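Long-range contacts in ORC1-type DNA replication protein 2 (Aeropyrum pernix, PDB 1W5T), which binds DNA and takes part in the regulation of archaeal DNA replication, as an ATP-binding AAA+ ATPase of the Cdc6/Orc family with a winged-helix domain: residues 35-43 with 76-87; 107-115 with 129-140. All coordinates share one frame; numbering follows the deposited sequence.

Interaction 1: residues 35-43 with 76-87; sequences ARIYLNRLL and VSEAAAKEGLTV
Apolar packing between two nearly parallel helices joins residues 35-43, the C-terminal part of helix 28-43, to residues 76-87, where helix 65-82 ends and a short turn leads into strand 87-93 of the AAA+ domain's parallel sheet. The helix segments approach to 10.1 Å at a crossing angle of -28°. Val76 lays CG2 3.7 Å from Ala35 CA, a backbone left within reach by the small Ala35 methyl, whose CB is 4.0 Å from Val76 CG2. The same Val76 methyl meets Tyr38 at CB and CD1, the two side chains crossing at about a right angle. With CG1 anti to its backbone N (chi1 172°), Val76 turns its second methyl to Leu39, whose CD1 lies 3.9 Å from Val76 CG1. The other branch, CD2, rests on Ala79 CB at 3.9 Å and also lies over a face of the Arg36 guanidinium within its own helix.

One turn on, Leu42 points CG anti to its N (chi1 -154°), and its CD1 touches both Ala80 CB and Leu85 CD1, each at 3.7 Å. Ala79 and Ala80 are small enough to admit these leucine branches. Leu42 and Leu85 meet tip to tip. Leu85 CD1 also takes Leu43 CD1 at 3.8 Å, and Leu43 reaches the aliphatic CG of Glu83, where both residues are exposed to solvent. Leu85 is brought back to the interface by a Schellman motif, in which Gly84, at positive phi, ends the helix and Leu85 N bonds to Ala80 O. Toward the sheet, the Tyr38 hydroxyl bonds to Phe182 O, while Leu42 packs on Tyr139 and Val76 on Leu141. With methyl groups carrying nearly every contact, the pairing rests on shape and exclusion of water, without directional polar bonds between the segments.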
loop_
_atom_site.group_PDB
_atom_site.type_symbol
_atom_site.label_atom_id
_atom_site.label_comp_id
_atom_site.label_asym_id
_atom_site.label_seq_id
_atom_site.Cartn_x
_atom_site.Cartn_y
_atom_site.Cartn_z
ATOM N N ALA A 35 12.422 4.616 12.251
ATOM C CA ALA A 35 12.328 5.127 13.616
ATOM C C ALA A 35 13.542 5.985 13.940
ATOM O O ALA A 35 13.403 7.116 14.367
ATOM C CB ALA A 35 12.190 3.986 14.590
ATOM N N ARG A 36 14.729 5.464 13.655
ATOM C CA ARG A 36 15.995 6.188 13.848
ATOM C C ARG A 36 16.114 7.546 13.161
ATOM O O ARG A 36 16.699 8.455 13.730
ATOM C CB ARG A 36 17.186 5.311 13.472
ATOM C CG ARG A 36 17.904 4.658 14.642
ATOM C CD ARG A 36 17.848 5.417 16.008
ATOM N NE ARG A 36 17.352 4.533 17.090
ATOM C CZ ARG A 36 17.445 4.768 18.406
ATOM N NH1 ARG A 36 18.016 5.888 18.866
ATOM N NH2 ARG A 36 16.956 3.873 19.276
ATOM N N ILE A 37 15.561 7.711 11.963
ATOM C CA ILE A 37 15.654 9.024 11.327
ATOM C C ILE A 37 14.917 10.042 12.133
ATOM O O ILE A 37 15.446 11.134 12.380
ATOM C CB ILE A 37 15.133 8.982 9.912
ATOM C CG1 ILE A 37 16.166 8.280 9.052
ATOM C CG2 ILE A 37 14.812 10.405 9.366
ATOM C CD1 ILE A 37 15.526 7.431 8.036
ATOM N N TYR A 38 13.720 9.667 12.598
ATOM C CA TYR A 38 12.973 10.559 13.476
ATOM C C TYR A 38 13.715 10.793 14.779
ATOM O O TYR A 38 13.989 11.948 15.099
ATOM C CB TYR A 38 11.566 10.043 13.720
ATOM C CG TYR A 38 10.740 9.983 12.460
ATOM C CD1 TYR A 38 10.386 8.751 11.914
ATOM C CD2 TYR A 38 10.318 11.155 11.808
ATOM C CE1 TYR A 38 9.625 8.668 10.728
ATOM C CE2 TYR A 38 9.545 11.092 10.623
ATOM C CZ TYR A 38 9.203 9.846 10.107
ATOM O OH TYR A 38 8.452 9.767 8.997
ATOM N N LEU A 39 14.030 9.712 15.511
ATOM C CA LEU A 39 14.725 9.780 16.802
ATOM C C LEU A 39 16.057 10.544 16.792
ATOM O O LEU A 39 16.313 11.328 17.704
ATOM C CB LEU A 39 14.994 8.371 17.321
ATOM C CG LEU A 39 14.070 7.624 18.305
ATOM C CD1 LEU A 39 12.849 8.405 18.769
ATOM C CD2 LEU A 39 13.704 6.274 17.763
ATOM N N ASN A 40 16.897 10.326 15.783
ATOM C CA ASN A 40 18.145 11.077 15.619
ATOM C C ASN A 40 17.976 12.597 15.744
ATOM O O ASN A 40 18.768 13.252 16.410
ATOM C CB ASN A 40 18.777 10.807 14.228
ATOM C CG ASN A 40 19.423 9.462 14.127
ATOM O OD1 ASN A 40 19.772 9.036 13.027
ATOM N ND2 ASN A 40 19.609 8.782 15.258
ATOM N N ARG A 41 16.992 13.141 15.018
ATOM C CA ARG A 41 16.630 14.560 15.102
ATOM C C ARG A 41 16.106 14.874 16.516
ATOM O O ARG A 41 16.481 15.861 17.116
ATOM C CB ARG A 41 15.595 14.886 14.027
ATOM C CG ARG A 41 15.138 16.325 13.965
ATOM C CD ARG A 41 15.686 17.181 12.798
ATOM N NE ARG A 41 16.034 16.468 11.593
ATOM C CZ ARG A 41 16.791 16.892 10.595
ATOM N NH1 ARG A 41 16.936 16.071 9.567
ATOM N NH2 ARG A 41 17.415 18.079 10.600
ATOM N N LEU A 42 15.273 13.994 17.066
ATOM C CA LEU A 42 14.587 14.300 18.306
ATOM C C LEU A 42 15.476 14.151 19.535
ATOM O O LEU A 42 15.412 14.956 20.428
ATOM C CB LEU A 42 13.353 13.418 18.410
ATOM C CG LEU A 42 12.086 13.732 19.192
ATOM C CD1 LEU A 42 11.871 12.576 20.161
ATOM C CD2 LEU A 42 12.065 15.102 19.858
ATOM N N LEU A 43 16.262 13.088 19.583
ATOM C CA LEU A 43 17.106 12.800 20.736
ATOM C C LEU A 43 18.376 13.685 20.767
ATOM O O LEU A 43 19.087 13.701 21.755
ATOM C CB LEU A 43 17.490 11.333 20.745
ATOM C CG LEU A 43 16.698 10.391 21.635
ATOM C CD1 LEU A 43 15.246 10.842 21.939
ATOM C CD2 LEU A 43 16.712 9.024 21.017
ATOM N N VAL A 76 8.847 5.040 17.690
ATOM C CA VAL A 76 9.360 6.379 17.967
ATOM C C VAL A 76 8.835 6.847 19.361
ATOM O O VAL A 76 9.596 7.257 20.251
ATOM C CB VAL A 76 8.984 7.348 16.842
ATOM C CG1 VAL A 76 9.346 8.778 17.202
ATOM C CG2 VAL A 76 9.697 6.938 15.554
ATOM N N SER A 77 7.538 6.715 19.557
ATOM C CA SER A 77 6.897 7.044 20.823
ATOM C C SER A 77 7.466 6.284 22.042
ATOM O O SER A 77 7.771 6.930 23.065
ATOM C CB SER A 77 5.389 6.793 20.715
ATOM O OG SER A 77 4.670 7.637 21.592
ATOM N N GLU A 78 7.601 4.947 21.970
ATOM C CA GLU A 78 8.215 4.240 23.104
ATOM C C GLU A 78 9.642 4.733 23.401
ATOM O O GLU A 78 9.965 5.032 24.566
ATOM C CB GLU A 78 8.214 2.703 23.026
ATOM C CG GLU A 78 7.434 2.035 21.911
ATOM C CD GLU A 78 7.500 0.481 21.951
ATOM O OE1 GLU A 78 8.286 -0.072 22.766
ATOM O OE2 GLU A 78 6.758 -0.174 21.142
ATOM N N ALA A 79 10.473 4.832 22.356
ATOM C CA ALA A 79 11.877 5.228 22.542
ATOM C C ALA A 79 12.004 6.671 23.078
ATOM O O ALA A 79 12.899 6.969 23.895
ATOM C CB ALA A 79 12.675 5.049 21.276
ATOM N N ALA A 80 11.104 7.546 22.654
ATOM C CA ALA A 80 11.202 8.928 23.077
ATOM C C ALA A 80 10.768 9.072 24.540
ATOM O O ALA A 80 11.290 9.919 25.267
ATOM C CB ALA A 80 10.404 9.866 22.158
ATOM N N ALA A 81 9.835 8.221 24.966
ATOM C CA ALA A 81 9.411 8.214 26.348
ATOM C C ALA A 81 10.501 7.749 27.312
ATOM O O ALA A 81 10.564 8.252 28.423
ATOM C CB ALA A 81 8.118 7.400 26.537
ATOM N N LYS A 82 11.350 6.798 26.915
ATOM C CA LYS A 82 12.492 6.419 27.768
ATOM C C LYS A 82 13.350 7.637 28.140
ATOM O O LYS A 82 13.929 7.685 29.205
ATOM C CB LYS A 82 13.360 5.347 27.099
ATOM C CG LYS A 82 12.838 3.916 27.283
ATOM C CD LYS A 82 13.123 3.068 26.032
ATOM C CE LYS A 82 14.125 1.954 26.319
ATOM N NZ LYS A 82 13.507 0.586 26.182
ATOM N N GLU A 83 13.427 8.607 27.235
ATOM C CA GLU A 83 14.111 9.876 27.480
ATOM C C GLU A 83 13.148 10.980 28.000
ATOM O O GLU A 83 13.509 12.157 28.108
ATOM C CB GLU A 83 14.795 10.328 26.196
ATOM C CG GLU A 83 15.646 9.247 25.522
ATOM C CD GLU A 83 16.923 8.915 26.296
ATOM O OE1 GLU A 83 17.469 7.791 26.110
ATOM O OE2 GLU A 83 17.380 9.779 27.092
ATOM N N GLY A 84 11.916 10.574 28.301
ATOM C CA GLY A 84 10.927 11.446 28.887
ATOM C C GLY A 84 10.277 12.509 28.005
ATOM O O GLY A 84 9.706 13.452 28.550
ATOM N N LEU A 85 10.321 12.354 26.677
ATOM C CA LEU A 85 9.941 13.424 25.741
ATOM C C LEU A 85 8.431 13.764 25.440
ATOM O O LEU A 85 8.041 14.996 25.477
ATOM C CB LEU A 85 10.748 13.288 24.457
ATOM C CG LEU A 85 12.159 13.852 24.688
ATOM C CD1 LEU A 85 13.082 13.588 23.540
ATOM C CD2 LEU A 85 12.116 15.342 24.962
ATOM N N THR A 86 7.636 12.709 25.157
ATOM C CA THR A 86 6.209 12.744 24.702
ATOM C C THR A 86 5.922 12.966 23.197
ATOM O O THR A 86 5.809 14.101 22.725
ATOM C CB THR A 86 5.208 13.594 25.576
ATOM O OG1 THR A 86 5.419 13.381 26.972
ATOM C CG2 THR A 86 3.744 13.064 25.396
ATOM N N VAL A 87 5.782 11.882 22.439
ATOM C CA VAL A 87 5.340 12.041 21.075
ATOM C C VAL A 87 3.981 11.392 20.874
ATOM O O VAL A 87 3.770 10.221 21.206
ATOM C CB VAL A 87 6.432 11.709 19.957
ATOM C CG1 VAL A 87 7.830 11.469 20.527
ATOM C CG2 VAL A 87 6.002 10.612 19.004
#

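Interaction 2: residues 107-115 with 129-140; sequences IVRQTGYPI and LVDNLYVENHYL
Ile107 and Thr111, one helical turn apart, set their CG2 methyls between Leu129 and Leu140. Ile107 CG2 lies 4.0 Å from Leu129 CD2 and equally near Leu140 CD2, whereas Thr111 CG2 meets the CD1 branches of both leucines. Threonine suits this place because its two branches do different jobs: OG1 donates to Val108 O and accepts from Tyr113 N in an ST turn, leaving the methyl for the core.

Beyond Gly112, whose positive phi ends helical geometry, Tyr113 inserts its ring along helix 122-136. With CG anti to the carbonyl carbon (chi1 -66°), the ring slides past Asn132 and receives Asn132 CB over one face, a CH-pi contact 4.0 Å from the centroid. Leu133 CD2 comes in at the ring's edge, 3.8 Å from Tyr113 CE1, and Glu136 packs its CG against CE2. Ile115 lays CG1 and CD1 over the ND2 end of the Asn132 amide, which is held by Ala128 O.

At the polar edge Tyr113 OH and His138 ND1 share a short hydrogen bond of 2.6 Å, the two rings meeting rim to rim with planes 20° apart. Glu136 CB covers a face of the imidazole. A leucine in place of Tyr113 would probably leave His138 ND1 without this partner and uncover the CB of Asn132. His138 N closes the Schellman motif at Asn137 by bonding to Leu133 O, and strand 139-145 starts at the next residue. The contact therefore joins the end of helix 100-111 to helix 122-136 and to that strand, with Lys88 of strand 87-93 alongside Tyr113 and His138.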
loop_
_atom_site.group_PDB
_atom_site.type_symbol
_atom_site.label_atom_id
_atom_site.label_comp_id
_atom_site.label_asym_id
_atom_site.label_seq_id
_atom_site.Cartn_x
_atom_site.Cartn_y
_atom_site.Cartn_z
ATOM N N ILE A 107 -6.699 15.261 12.395
ATOM C CA ILE A 107 -5.480 15.263 13.206
ATOM C C ILE A 107 -5.708 15.847 14.638
ATOM O O ILE A 107 -5.227 15.249 15.606
ATOM C CB ILE A 107 -4.270 15.930 12.457
ATOM C CG1 ILE A 107 -3.848 15.107 11.231
ATOM C CG2 ILE A 107 -3.098 16.143 13.396
ATOM C CD1 ILE A 107 -3.026 15.896 10.221
ATOM N N VAL A 108 -6.435 16.978 14.774
ATOM C CA VAL A 108 -6.762 17.505 16.121
ATOM C C VAL A 108 -7.628 16.576 16.997
ATOM O O VAL A 108 -7.331 16.433 18.185
ATOM C CB VAL A 108 -7.314 19.013 16.186
ATOM C CG1 VAL A 108 -7.181 19.775 14.904
ATOM C CG2 VAL A 108 -8.745 19.092 16.750
ATOM N N ARG A 109 -8.694 15.981 16.426
ATOM C CA ARG A 109 -9.533 14.969 17.089
ATOM C C ARG A 109 -8.592 13.972 17.794
ATOM O O ARG A 109 -8.698 13.745 18.994
ATOM C CB ARG A 109 -10.415 14.211 16.049
ATOM C CG ARG A 109 -11.889 14.711 15.813
ATOM C CD ARG A 109 -12.907 13.649 15.105
ATOM N NE ARG A 109 -12.256 12.561 14.334
ATOM C CZ ARG A 109 -12.388 11.221 14.432
ATOM N NH1 ARG A 109 -11.669 10.479 13.611
ATOM N NH2 ARG A 109 -13.189 10.609 15.296
ATOM N N GLN A 110 -7.642 13.421 17.052
ATOM C CA GLN A 110 -6.671 12.468 17.584
ATOM C C GLN A 110 -5.702 12.943 18.686
ATOM O O GLN A 110 -5.316 12.148 19.520
ATOM C CB GLN A 110 -5.887 11.826 16.450
ATOM C CG GLN A 110 -6.711 10.726 15.792
ATOM C CD GLN A 110 -6.039 10.149 14.609
ATOM O OE1 GLN A 110 -6.355 10.501 13.480
ATOM N NE2 GLN A 110 -5.122 9.255 14.845
ATOM N N THR A 111 -5.313 14.224 18.700
ATOM C CA THR A 111 -4.420 14.715 19.740
ATOM C C THR A 111 -5.226 14.811 21.020
ATOM O O THR A 111 -4.670 14.793 22.111
ATOM C CB THR A 111 -3.881 16.136 19.416
ATOM O OG1 THR A 111 -4.981 17.074 19.332
ATOM C CG2 THR A 111 -3.190 16.188 18.044
ATOM N N GLY A 112 -6.536 14.987 20.870
ATOM C CA GLY A 112 -7.414 15.294 21.993
ATOM C C GLY A 112 -7.387 16.729 22.475
ATOM O O GLY A 112 -8.104 17.062 23.420
ATOM N N TYR A 113 -6.559 17.572 21.864
ATOM C CA TYR A 113 -6.444 18.982 22.272
ATOM C C TYR A 113 -7.734 19.760 22.007
ATOM O O TYR A 113 -8.428 19.537 20.994
ATOM C CB TYR A 113 -5.291 19.681 21.531
ATOM C CG TYR A 113 -3.880 19.208 21.843
ATOM C CD1 TYR A 113 -2.921 19.209 20.828
ATOM C CD2 TYR A 113 -3.501 18.775 23.123
ATOM C CE1 TYR A 113 -1.627 18.799 21.044
ATOM C CE2 TYR A 113 -2.168 18.351 23.387
ATOM C CZ TYR A 113 -1.217 18.380 22.323
ATOM O OH TYR A 113 0.132 17.998 22.435
ATOM N N PRO A 114 -8.097 20.672 22.894
ATOM C CA PRO A 114 -9.365 21.382 22.693
ATOM C C PRO A 114 -9.093 22.568 21.796
ATOM O O PRO A 114 -8.700 23.646 22.201
ATOM C CB PRO A 114 -9.776 21.760 24.113
ATOM C CG PRO A 114 -8.476 21.859 24.884
ATOM C CD PRO A 114 -7.399 21.137 24.111
ATOM N N ILE A 115 -9.212 22.311 20.513
ATOM C CA ILE A 115 -8.928 23.306 19.512
ATOM C C ILE A 115 -10.207 23.381 18.719
ATOM O O ILE A 115 -10.688 22.370 18.283
ATOM C CB ILE A 115 -7.765 22.864 18.632
ATOM C CG1 ILE A 115 -6.441 23.157 19.327
ATOM C CG2 ILE A 115 -7.828 23.559 17.242
ATOM C CD1 ILE A 115 -5.293 22.324 18.796
ATOM N N LEU A 129 -2.447 24.073 16.492
ATOM C CA LEU A 129 -1.725 22.813 16.677
ATOM C C LEU A 129 -0.306 23.095 17.122
ATOM O O LEU A 129 0.124 22.584 18.155
ATOM C CB LEU A 129 -1.744 22.012 15.374
ATOM C CG LEU A 129 -1.821 20.490 15.321
ATOM C CD1 LEU A 129 -2.339 19.816 16.598
ATOM C CD2 LEU A 129 -2.678 20.089 14.047
ATOM N N VAL A 130 0.400 23.937 16.371
ATOM C CA VAL A 130 1.750 24.347 16.738
ATOM C C VAL A 130 1.800 24.973 18.129
ATOM O O VAL A 130 2.642 24.614 18.924
ATOM C CB VAL A 130 2.355 25.260 15.697
ATOM C CG1 VAL A 130 3.578 26.021 16.258
ATOM C CG2 VAL A 130 2.788 24.426 14.483
ATOM N N ASP A 131 0.880 25.883 18.425
ATOM C CA ASP A 131 0.762 26.456 19.757
ATOM C C ASP A 131 0.491 25.453 20.880
ATOM O O ASP A 131 1.206 25.482 21.889
ATOM C CB ASP A 131 -0.291 27.542 19.786
ATOM C CG ASP A 131 0.266 28.831 20.273
ATOM O OD1 ASP A 131 1.392 29.154 19.834
ATOM O OD2 ASP A 131 -0.339 29.572 21.104
ATOM N N ASN A 132 -0.509 24.571 20.718
ATOM C CA ASN A 132 -0.819 23.533 21.752
ATOM C C ASN A 132 0.347 22.563 21.985
ATOM O O ASN A 132 0.589 22.147 23.098
ATOM C CB ASN A 132 -2.072 22.708 21.392
ATOM C CG ASN A 132 -3.376 23.458 21.644
ATOM O OD1 ASN A 132 -4.045 23.256 22.662
ATOM N ND2 ASN A 132 -3.754 24.324 20.695
ATOM N N LEU A 133 1.064 22.203 20.928
ATOM C CA LEU A 133 2.227 21.319 21.068
ATOM C C LEU A 133 3.332 22.034 21.854
ATOM O O LEU A 133 4.041 21.421 22.673
ATOM C CB LEU A 133 2.723 20.814 19.706
ATOM C CG LEU A 133 1.815 19.778 18.987
ATOM C CD1 LEU A 133 2.178 19.710 17.491
ATOM C CD2 LEU A 133 1.828 18.299 19.622
ATOM N N TYR A 134 3.447 23.338 21.644
ATOM C CA TYR A 134 4.375 24.135 22.424
ATOM C C TYR A 134 3.897 24.284 23.903
ATOM O O TYR A 134 4.687 24.091 24.843
ATOM C CB TYR A 134 4.612 25.501 21.724
ATOM C CG TYR A 134 5.132 26.550 22.665
ATOM C CD1 TYR A 134 6.451 26.561 23.050
ATOM C CD2 TYR A 134 4.276 27.477 23.233
ATOM C CE1 TYR A 134 6.922 27.515 23.969
ATOM C CE2 TYR A 134 4.740 28.432 24.137
ATOM C CZ TYR A 134 6.045 28.440 24.486
ATOM O OH TYR A 134 6.484 29.354 25.400
ATOM N N VAL A 135 2.617 24.623 24.111
ATOM C CA VAL A 135 2.109 24.748 25.482
ATOM C C VAL A 135 2.403 23.477 26.282
ATOM O O VAL A 135 2.974 23.523 27.375
ATOM C CB VAL A 135 0.638 25.187 25.535
ATOM C CG1 VAL A 135 0.057 25.038 26.942
ATOM C CG2 VAL A 135 0.540 26.635 25.029
ATOM N N GLU A 136 2.130 22.355 25.650
ATOM C CA GLU A 136 2.137 21.059 26.292
ATOM C C GLU A 136 3.498 20.435 26.417
ATOM O O GLU A 136 3.709 19.562 27.267
ATOM C CB GLU A 136 1.262 20.111 25.466
ATOM C CG GLU A 136 -0.192 20.494 25.487
ATOM C CD GLU A 136 -0.899 19.867 26.655
ATOM O OE1 GLU A 136 -2.124 20.080 26.770
ATOM O OE2 GLU A 136 -0.208 19.147 27.438
ATOM N N ASN A 137 4.414 20.892 25.579
ATOM C CA ASN A 137 5.729 20.293 25.450
ATOM C C ASN A 137 5.614 18.892 24.870
ATOM O O ASN A 137 6.211 17.958 25.375
ATOM C CB ASN A 137 6.503 20.305 26.779
ATOM C CG ASN A 137 7.980 20.005 26.598
ATOM O OD1 ASN A 137 8.479 19.859 25.458
ATOM N ND2 ASN A 137 8.686 19.886 27.715
ATOM N N HIS A 138 4.814 18.770 23.812
ATOM C CA HIS A 138 4.608 17.527 23.129
ATOM C C HIS A 138 5.178 17.588 21.680
ATOM O O HIS A 138 5.319 18.661 21.060
ATOM C CB HIS A 138 3.099 17.246 23.056
ATOM C CG HIS A 138 2.461 16.850 24.340
ATOM N ND1 HIS A 138 1.092 16.699 24.466
ATOM C CD2 HIS A 138 2.981 16.585 25.562
ATOM C CE1 HIS A 138 0.799 16.330 25.704
ATOM N NE2 HIS A 138 1.932 16.245 26.393
ATOM N N TYR A 139 5.455 16.427 21.114
ATOM C CA TYR A 139 5.773 16.313 19.689
ATOM C C TYR A 139 4.664 15.486 18.976
ATOM O O TYR A 139 3.964 14.696 19.612
ATOM C CB TYR A 139 7.117 15.641 19.564
ATOM C CG TYR A 139 8.183 16.397 20.314
ATOM C CD1 TYR A 139 8.404 16.198 21.709
ATOM C CD2 TYR A 139 8.952 17.329 19.654
ATOM C CE1 TYR A 139 9.394 16.939 22.389
ATOM C CE2 TYR A 139 9.934 18.054 20.308
ATOM C CZ TYR A 139 10.163 17.860 21.647
ATOM O OH TYR A 139 11.176 18.616 22.216
ATOM N N LEU A 140 4.479 15.697 17.680
ATOM C CA LEU A 140 3.404 15.030 16.954
ATOM C C LEU A 140 3.967 14.415 15.691
ATOM O O LEU A 140 4.516 15.095 14.846
ATOM C CB LEU A 140 2.283 16.019 16.623
ATOM C CG LEU A 140 1.064 15.604 15.772
ATOM C CD1 LEU A 140 0.057 14.691 16.533
ATOM C CD2 LEU A 140 0.367 16.818 15.191
#

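Interactions 1 and 2 have centres about 17 Å apart and join through neighbouring strands of one parallel sheet, 87-93 from interaction 1 and 139-145 from interaction 2. Thr86 O and Tyr139 N lie 2.9 Å apart, a probable hydrogen bond. Tyr139 packs on Leu42 and Val87 of interaction 1, while Leu140, the next residue, packs in interaction 2. Both contacts lie away from the nucleotide site. The 35-43/76-87 contact is mostly buried and aliphatic: Tyr38 touches across it only by CB and CD1, its hydroxyl going to Phe182. The 107-115/129-140 contact is only partly buried, and there both the ring and the hydroxyl of Tyr113 work across it.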